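Local coordinates for protein serine acetyltransferase (Neisseria gonorrhoeae, PDB 6WYE) that probably transfers an acetyl group from acetyl-CoA to L-serine, giving O-acetyl-L-serine in the first step of cysteine biosynthesis, at residues Y123-P126 and L127-K131; H134-Q137 and A138-N142; L157-R160 and M161-F165; P81-V85 and R86-E90. One frame throughout, in Å; residues are numbered along the deposited sequence.

How the interactions relate
All four contacts are local, in the helical part that packs beside the left-handed beta-helix of hexapeptide repeats: three lie within helices or at a helix end, and interaction 4 caps a helix start. Interactions 1 and 2 have centres 14 Å apart and join where H134 NE2 lies 2.9 Å from L127 O, probably a hydrogen bond. Interactions 2 and 3, with centres 10 Å apart, pack through H134 CB on F165 CZ at 3.6 Å. Interaction 4 is more peripheral and reaches interaction 3 through L88 and L157. A bound (2S)-2-hydroxybutanedioic acid lies about 7 Å from the side chain of F130, and one about 8 Å from that of Q158 in interaction 3.

Interaction 1 (Y123-P126 and L127-K131); sequences YSLP and LLYFK
L125 and P126 offer F130 an apolar bed at the end of the short helix 124-129. The L125 side chain has CG anti to its own nitrogen (chi1 168°), and this branch point lies above the F130 ring plane beside the CE1-CZ edge, CG 3.5 Å from CE1. Its two methyls diverge: CD2 approaches F130 CZ at 3.6 Å, while CD1 turns to Y129 and comes 3.7 Å from its CD2, the side chains crossing at about a right angle. Over the same face, toward the opposite part of the ring, P126 CB lies 3.6 Å from F130 CD2, the proline nitrogen also lying toward the rim. F130 reaches this place with CG set beside its own nitrogen (chi1 -79°). Y129 carries L128 CB over the centre of one ring face. Backbone bonds run beneath, L128 N to S124 O at 3.0 Å and Y129 N to L125 O at 2.8 Å; F130 N to P126 O is longer at 3.3 Å. Nearby, I113 touches P126 and F130, and Y155 of a second subunit packs on L125. The side-chain contacts are van der Waals, while the directional bonds across the segments are the backbone's.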
# COMPACT_ATOMS: atom_id res chain seq x y z
N TYR A 123 4.11 30.75 -5.44
CA TYR A 123 5.34 30.08 -5.08
C TYR A 123 5.12 28.62 -4.69
O TYR A 123 6.02 27.79 -4.87
CB TYR A 123 6.03 30.83 -3.95
CG TYR A 123 6.45 32.22 -4.38
CD1 TYR A 123 7.67 32.43 -5.03
CD2 TYR A 123 5.63 33.32 -4.16
CE1 TYR A 123 8.06 33.71 -5.44
CE2 TYR A 123 6.01 34.60 -4.55
CZ TYR A 123 7.23 34.79 -5.20
OH TYR A 123 7.60 36.05 -5.59
N SER A 124 3.96 28.29 -4.12
CA SER A 124 3.74 26.91 -3.70
C SER A 124 3.43 25.98 -4.88
O SER A 124 3.43 24.76 -4.69
CB SER A 124 2.62 26.85 -2.64
OG SER A 124 1.41 27.36 -3.13
N LEU A 125 3.17 26.52 -6.07
CA LEU A 125 2.89 25.66 -7.22
C LEU A 125 4.11 24.81 -7.59
O LEU A 125 3.99 23.57 -7.61
CB LEU A 125 2.38 26.49 -8.39
CG LEU A 125 2.32 25.77 -9.74
CD1 LEU A 125 1.30 24.65 -9.67
CD2 LEU A 125 1.97 26.76 -10.84
N PRO A 126 5.30 25.38 -7.86
CA PRO A 126 6.45 24.49 -8.09
C PRO A 126 6.83 23.68 -6.87
O PRO A 126 7.26 22.53 -7.01
CB PRO A 126 7.59 25.44 -8.51
CG PRO A 126 7.16 26.80 -8.04
CD PRO A 126 5.66 26.81 -8.05
N LEU A 127 6.71 24.27 -5.67
CA LEU A 127 7.07 23.56 -4.44
C LEU A 127 6.34 22.22 -4.37
O LEU A 127 6.93 21.19 -4.05
CB LEU A 127 6.75 24.42 -3.21
CG LEU A 127 6.82 23.65 -1.89
CD1 LEU A 127 8.24 23.13 -1.65
CD2 LEU A 127 6.37 24.47 -0.69
N LEU A 128 5.04 22.23 -4.66
CA LEU A 128 4.23 21.03 -4.53
C LEU A 128 4.06 20.24 -5.82
O LEU A 128 3.91 19.02 -5.75
CB LEU A 128 2.83 21.39 -3.99
CG LEU A 128 2.87 22.01 -2.60
CD1 LEU A 128 1.48 22.46 -2.12
CD2 LEU A 128 3.50 21.02 -1.62
N TYR A 129 4.09 20.89 -6.99
CA TYR A 129 3.59 20.22 -8.19
C TYR A 129 4.50 20.25 -9.41
O TYR A 129 4.09 19.76 -10.46
CB TYR A 129 2.23 20.81 -8.59
CG TYR A 129 1.23 20.89 -7.43
CD1 TYR A 129 0.80 19.73 -6.78
CD2 TYR A 129 0.75 22.11 -6.98
CE1 TYR A 129 -0.09 19.77 -5.74
CE2 TYR A 129 -0.15 22.18 -5.92
CZ TYR A 129 -0.57 21.01 -5.31
OH TYR A 129 -1.45 21.09 -4.26
N PHE A 130 5.72 20.82 -9.32
CA PHE A 130 6.62 20.86 -10.48
C PHE A 130 7.73 19.83 -10.30
O PHE A 130 8.62 20.00 -9.47
CB PHE A 130 7.21 22.26 -10.70
CG PHE A 130 6.28 23.23 -11.38
CD1 PHE A 130 4.93 22.94 -11.52
CD2 PHE A 130 6.76 24.44 -11.87
CE1 PHE A 130 4.07 23.84 -12.14
CE2 PHE A 130 5.92 25.34 -12.49
CZ PHE A 130 4.57 25.06 -12.62
N LYS A 131 7.67 18.78 -11.13
CA LYS A 131 8.60 17.65 -11.04
C LYS A 131 10.06 18.07 -11.22
O LYS A 131 10.95 17.45 -10.63
CB LYS A 131 8.19 16.64 -12.12
CG LYS A 131 9.02 15.44 -12.32
CD LYS A 131 8.28 14.44 -13.27
CE LYS A 131 8.49 14.77 -14.75
NZ LYS A 131 8.07 13.62 -15.63

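Interaction 2 (H134-Q137 and A138-N142); sequences HAIQ and AHRIN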
# COMPACT_ATOMS: atom_id res chain seq x y z
N HIS A 134 11.25 19.38 -7.94
CA HIS A 134 11.48 18.26 -7.03
C HIS A 134 12.80 17.56 -7.34
O HIS A 134 13.60 17.27 -6.44
CB HIS A 134 10.32 17.26 -7.10
CG HIS A 134 8.99 17.85 -6.76
ND1 HIS A 134 7.82 17.46 -7.37
CD2 HIS A 134 8.65 18.83 -5.88
CE1 HIS A 134 6.81 18.17 -6.88
NE2 HIS A 134 7.29 19.00 -5.98
N ALA A 135 13.06 17.29 -8.62
CA ALA A 135 14.26 16.53 -8.98
C ALA A 135 15.53 17.29 -8.61
O ALA A 135 16.49 16.69 -8.10
CB ALA A 135 14.26 16.20 -10.47
N ILE A 136 15.55 18.60 -8.87
CA ILE A 136 16.72 19.41 -8.54
C ILE A 136 17.00 19.35 -7.05
O ILE A 136 18.14 19.14 -6.63
CB ILE A 136 16.50 20.88 -8.99
CG1 ILE A 136 16.51 21.03 -10.51
CG2 ILE A 136 17.54 21.81 -8.35
CD1 ILE A 136 17.75 20.51 -11.17
N GLN A 137 15.97 19.58 -6.23
CA GLN A 137 16.19 19.60 -4.78
C GLN A 137 16.52 18.22 -4.25
O GLN A 137 17.35 18.09 -3.35
CB GLN A 137 14.98 20.19 -4.06
CG GLN A 137 14.45 21.55 -4.57
CD GLN A 137 15.53 22.45 -5.16
OE1 GLN A 137 16.64 22.56 -4.63
NE2 GLN A 137 15.19 23.11 -6.27
N ALA A 138 15.86 17.17 -4.78
CA ALA A 138 16.27 15.82 -4.40
C ALA A 138 17.74 15.61 -4.73
O ALA A 138 18.47 14.97 -3.96
CB ALA A 138 15.42 14.77 -5.11
N HIS A 139 18.21 16.14 -5.86
CA HIS A 139 19.62 15.94 -6.19
C HIS A 139 20.53 16.68 -5.21
O HIS A 139 21.56 16.13 -4.78
CB HIS A 139 19.96 16.39 -7.60
CG HIS A 139 21.43 16.55 -7.81
ND1 HIS A 139 22.29 15.46 -7.90
CD2 HIS A 139 22.22 17.65 -7.82
CE1 HIS A 139 23.53 15.90 -8.02
NE2 HIS A 139 23.52 17.22 -7.97
N ARG A 140 20.18 17.91 -4.85
CA ARG A 140 20.99 18.66 -3.89
C ARG A 140 21.21 17.86 -2.62
O ARG A 140 22.34 17.71 -2.14
CB ARG A 140 20.33 20.00 -3.57
CG ARG A 140 20.25 20.97 -4.70
CD ARG A 140 19.78 22.34 -4.18
NE ARG A 140 19.34 23.20 -5.27
CZ ARG A 140 20.16 23.77 -6.15
NH1 ARG A 140 21.47 23.58 -6.06
NH2 ARG A 140 19.68 24.55 -7.11
N ILE A 141 20.13 17.29 -2.07
CA ILE A 141 20.29 16.41 -0.91
C ILE A 141 21.09 15.17 -1.29
O ILE A 141 22.01 14.75 -0.56
CB ILE A 141 18.92 16.04 -0.32
CG1 ILE A 141 18.13 17.30 0.02
CG2 ILE A 141 19.10 15.15 0.91
CD1 ILE A 141 16.70 17.04 0.46
N ASN A 142 20.78 14.57 -2.44
CA ASN A 142 21.52 13.39 -2.88
C ASN A 142 23.01 13.68 -2.97
O ASN A 142 23.84 12.84 -2.57
CB ASN A 142 21.00 12.90 -4.24
CG ASN A 142 20.88 11.40 -4.28
OD1 ASN A 142 20.56 10.78 -3.27
ND2 ASN A 142 21.13 10.81 -5.44
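R140 reaches back one turn to I136 and Q137, and its side chain can be followed outward. CB lies 3.5 Å from Q137 O. CG meets I136 O at 3.4 Å, the same oxygen that accepts R140 N. From there the chain runs extended to NE, and CD passes Q137 OE1 at 3.2 Å. NE then donates to that same OE1 at 2.8 Å, a bond bent to 136° at the hydrogen; the oxygen sits at the guanidinium edge, within its plane. Q137 points the same way, its chain bent at chi2 (-31°), which brings the amide alongside; the amide and guanidinium planes are 24° apart. All this happens on helix 131-147, which packs against helices 66-78, 100-116 and 151-165 and, through its arginine, reaches the beta-helix. D109 of helix 100-116 ties the pair together, forming a salt bridge with R140 NH2 and accepting from Q137 NE2. Beyond NE, CZ stands 3.9 Å from I136 CG2, and NH2 stands 3.7 Å from the same methyl, which approaches the guanidinium obliquely. NH2 also donates to G176 O, and NH1 makes a weak bond to L175 O.

Interaction 3 (L157-R160 and M161-F165); sequences LQNR and MSEVF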
# COMPACT_ATOMS: atom_id res chain seq x y z
N LEU A 157 18.86 6.36 -4.45
CA LEU A 157 17.98 7.50 -4.69
C LEU A 157 18.12 8.05 -6.10
O LEU A 157 17.15 8.55 -6.66
CB LEU A 157 18.25 8.60 -3.66
CG LEU A 157 17.85 8.18 -2.23
CD1 LEU A 157 18.32 9.19 -1.16
CD2 LEU A 157 16.34 7.94 -2.15
N GLN A 158 19.32 7.98 -6.70
CA GLN A 158 19.46 8.38 -8.11
C GLN A 158 18.51 7.58 -8.98
O GLN A 158 17.83 8.13 -9.86
CB GLN A 158 20.89 8.18 -8.60
CG GLN A 158 21.08 8.41 -10.12
CD GLN A 158 22.44 7.95 -10.63
OE1 GLN A 158 23.19 7.30 -9.91
NE2 GLN A 158 22.75 8.27 -11.88
N ASN A 159 18.45 6.27 -8.71
CA ASN A 159 17.56 5.34 -9.46
C ASN A 159 16.10 5.70 -9.18
O ASN A 159 15.30 5.72 -10.14
CB ASN A 159 17.86 3.88 -9.13
CG ASN A 159 16.87 2.92 -9.75
OD1 ASN A 159 16.13 2.23 -9.04
ND2 ASN A 159 16.84 2.86 -11.07
N ARG A 160 15.77 5.96 -7.91
CA ARG A 160 14.39 6.31 -7.56
C ARG A 160 13.97 7.61 -8.23
O ARG A 160 12.85 7.72 -8.74
CB ARG A 160 14.24 6.47 -6.04
CG ARG A 160 13.95 5.21 -5.26
CD ARG A 160 12.72 4.51 -5.80
NE ARG A 160 11.49 5.02 -5.21
CZ ARG A 160 10.32 4.98 -5.83
NH1 ARG A 160 10.25 4.48 -7.06
NH2 ARG A 160 9.24 5.46 -5.24
N MET A 161 14.85 8.62 -8.21
CA MET A 161 14.59 9.87 -8.92
C MET A 161 14.35 9.63 -10.40
O MET A 161 13.49 10.27 -11.01
CB MET A 161 15.76 10.83 -8.74
CG MET A 161 15.86 11.49 -7.35
SD MET A 161 17.54 12.09 -7.04
CE MET A 161 17.70 13.30 -8.36
N SER A 162 15.16 8.76 -11.01
CA SER A 162 14.99 8.51 -12.43
C SER A 162 13.64 7.84 -12.70
O SER A 162 12.95 8.17 -13.67
CB SER A 162 16.16 7.67 -12.95
OG SER A 162 16.03 7.45 -14.33
N GLU A 163 13.25 6.89 -11.84
CA GLU A 163 11.96 6.23 -11.99
C GLU A 163 10.80 7.19 -11.79
O GLU A 163 9.87 7.24 -12.60
CB GLU A 163 11.86 5.06 -11.01
CG GLU A 163 12.67 3.85 -11.41
CD GLU A 163 12.56 2.74 -10.39
OE1 GLU A 163 12.14 3.04 -9.24
OE2 GLU A 163 12.88 1.59 -10.73
N VAL A 164 10.83 7.97 -10.70
CA VAL A 164 9.65 8.73 -10.31
C VAL A 164 9.56 10.03 -11.09
O VAL A 164 8.46 10.43 -11.52
CB VAL A 164 9.66 9.01 -8.79
CG1 VAL A 164 8.52 9.96 -8.41
CG2 VAL A 164 9.55 7.69 -8.01
N PHE A 165 10.69 10.70 -11.30
CA PHE A 165 10.72 12.00 -11.95
C PHE A 165 11.11 11.93 -13.42
O PHE A 165 10.98 12.93 -14.12
CB PHE A 165 11.69 12.96 -11.23
CG PHE A 165 11.34 13.22 -9.77
CD1 PHE A 165 10.03 13.29 -9.35
CD2 PHE A 165 12.35 13.39 -8.83
CE1 PHE A 165 9.71 13.53 -8.03
CE2 PHE A 165 12.05 13.64 -7.50
CZ PHE A 165 10.72 13.72 -7.10
O HOH W 1 14.86 1.07 -12.22
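R160 and E163 carry the charged part of this contact, one turn apart on helix 151-165. R160 NH1 donates to E163 OE1 at 3.2 Å in a salt bridge. The carboxylate oxygen lies in the guanidinium plane and is approached nearly along its C-O axis, yet the two flat groups stand 78° apart, so a single nitrogen makes the bond. The arginine chain, bent at chi2 (-55°) and chi3 (-86°), curls forward toward the following turn, whereas the glutamate is extended beyond CG. R160 NE and NH2 have backbone acceptors of their own, L78 O and G79 O.

Water completes the polar set: it accepts from N159 ND2 at 2.9 Å and donates to E163 OE2 at 2.5 Å. N159 OD1 and E163 OE2 lie 3.7 Å apart; K77 NZ of the third subunit forms a salt bridge with E163 OE2 and a hydrogen bond with N159 OD1, and would probably favour the ionised glutamate. This helix packs on helices 66-78 and 131-147 and brings N159, S162 and E163 to a subunit interface of the six-chain assembly; S162 OG bonds to K131 NZ of the third subunit.

Van der Waals contact comes from V164, whose CG2 sits over one face of the R160 guanidinium, toward its rim and 3.4 Å from NH1. M161 keeps its CG beside L157 O at 3.3 Å, with the sulfur following at 3.6 Å from that oxygen.

Backbone bonds follow the alpha-helical pattern, among them M161 N to L157 O and V164 N to R160 O, both at 2.8 Å.

Interaction 4 (P81-V85 and R86-E90); sequences PIMDV and RALFE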
# COMPACT_ATOMS: atom_id res chain seq x y z
N PRO A 81 8.47 0.87 -0.22
CA PRO A 81 8.54 -0.17 0.83
C PRO A 81 9.96 -0.43 1.28
O PRO A 81 10.22 -0.50 2.49
CB PRO A 81 7.89 -1.40 0.16
CG PRO A 81 7.83 -1.07 -1.31
CD PRO A 81 7.70 0.41 -1.39
N ILE A 82 10.90 -0.53 0.33
CA ILE A 82 12.32 -0.63 0.65
C ILE A 82 12.77 0.50 1.57
O ILE A 82 13.41 0.28 2.60
CB ILE A 82 13.14 -0.65 -0.66
CG1 ILE A 82 12.70 -1.80 -1.55
CG2 ILE A 82 14.64 -0.70 -0.36
N MET A 83 12.51 1.73 1.16
CA MET A 83 13.01 2.94 1.86
C MET A 83 11.86 3.69 2.54
O MET A 83 11.28 4.54 1.90
CB MET A 83 13.66 3.81 0.77
CG MET A 83 14.15 5.13 1.20
SD MET A 83 15.55 4.99 2.25
CE MET A 83 16.60 3.86 1.36
N ASP A 84 11.59 3.40 3.81
CA ASP A 84 10.47 4.01 4.60
C ASP A 84 10.43 5.52 4.44
O ASP A 84 11.42 6.15 4.69
CB ASP A 84 10.52 3.69 6.10
CG ASP A 84 9.15 3.79 6.73
OD1 ASP A 84 8.65 4.90 6.90
OD2 ASP A 84 8.59 2.77 7.02
N VAL A 85 9.27 6.07 4.14
CA VAL A 85 9.17 7.52 3.98
C VAL A 85 9.59 8.25 5.25
O VAL A 85 10.25 9.29 5.18
CB VAL A 85 7.74 7.92 3.54
CG1 VAL A 85 7.48 7.50 2.11
CG2 VAL A 85 6.68 7.33 4.50
N ARG A 86 9.28 7.67 6.42
CA ARG A 86 9.66 8.32 7.68
C ARG A 86 11.17 8.40 7.81
O ARG A 86 11.71 9.44 8.20
CB ARG A 86 9.05 7.59 8.89
CG ARG A 86 7.58 7.89 9.17
CD ARG A 86 6.94 6.85 10.11
NE ARG A 86 7.11 5.50 9.57
CZ ARG A 86 6.89 4.37 10.25
NH1 ARG A 86 6.48 4.42 11.52
NH2 ARG A 86 7.09 3.20 9.66
N ALA A 87 11.87 7.30 7.50
CA ALA A 87 13.33 7.30 7.55
C ALA A 87 13.91 8.30 6.55
O ALA A 87 14.81 9.08 6.88
CB ALA A 87 13.87 5.89 7.29
N LEU A 88 13.41 8.28 5.31
CA LEU A 88 13.87 9.23 4.30
C LEU A 88 13.63 10.66 4.75
O LEU A 88 14.49 11.54 4.57
CB LEU A 88 13.15 8.97 2.98
CG LEU A 88 13.74 9.52 1.69
CD1 LEU A 88 15.26 9.30 1.62
CD2 LEU A 88 13.05 8.83 0.53
N PHE A 89 12.46 10.92 5.33
CA PHE A 89 12.13 12.26 5.81
C PHE A 89 13.19 12.73 6.81
O PHE A 89 13.68 13.86 6.71
CB PHE A 89 10.74 12.24 6.47
CG PHE A 89 10.36 13.54 7.14
CD1 PHE A 89 10.56 14.76 6.51
CD2 PHE A 89 9.76 13.54 8.39
CE1 PHE A 89 10.20 15.95 7.11
CE2 PHE A 89 9.40 14.73 9.01
CZ PHE A 89 9.62 15.94 8.37
N GLU A 90 13.55 11.87 7.76
CA GLU A 90 14.55 12.24 8.76
C GLU A 90 15.91 12.46 8.11
O GLU A 90 16.60 13.44 8.42
CB GLU A 90 14.64 11.18 9.86
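The guanidinium of R86 presents one edge to the carboxylate of D84, gripping it side-on through two nitrogens. NE donates to OD1 and NH2 to OD2, each at 3.1 Å, and both oxygens lie close to the guanidinium plane. The planes are nonetheless 47° apart, so both donors come from above the carboxylate plane. Y72 of the fourth subunit meets the same guanidinium in a cation-pi contact, and NH1 bonds to S76 OG of that subunit.

OD1 has a second task. D84 is the N-cap of helix 85-98, and R86 N donates to OD1 at 2.9 Å, arriving on the anti lone pair, away from OD2. The aspartate CG stands opposite its own nitrogen (chi1 -156°), which carries the carboxylate round to the first turn. OD1 therefore accepts two N-H groups of one residue, and the salt bridge together with the N-terminal end of the helix would probably favour the ionised carboxylate. The backbone takes over with L88 N to D84 O at 3.0 Å and F89 N to V85 O at 2.8 Å.

On the apolar side, M83 crosses L88 at about a right angle, CG meeting CD2 at 3.9 Å. There the two residues face helix 151-165, M83 on L153 and F156, L88 on L157, while L88 and F89 also rest on helix 66-78, where F89 meets Y72 of its own chain edge-to-face.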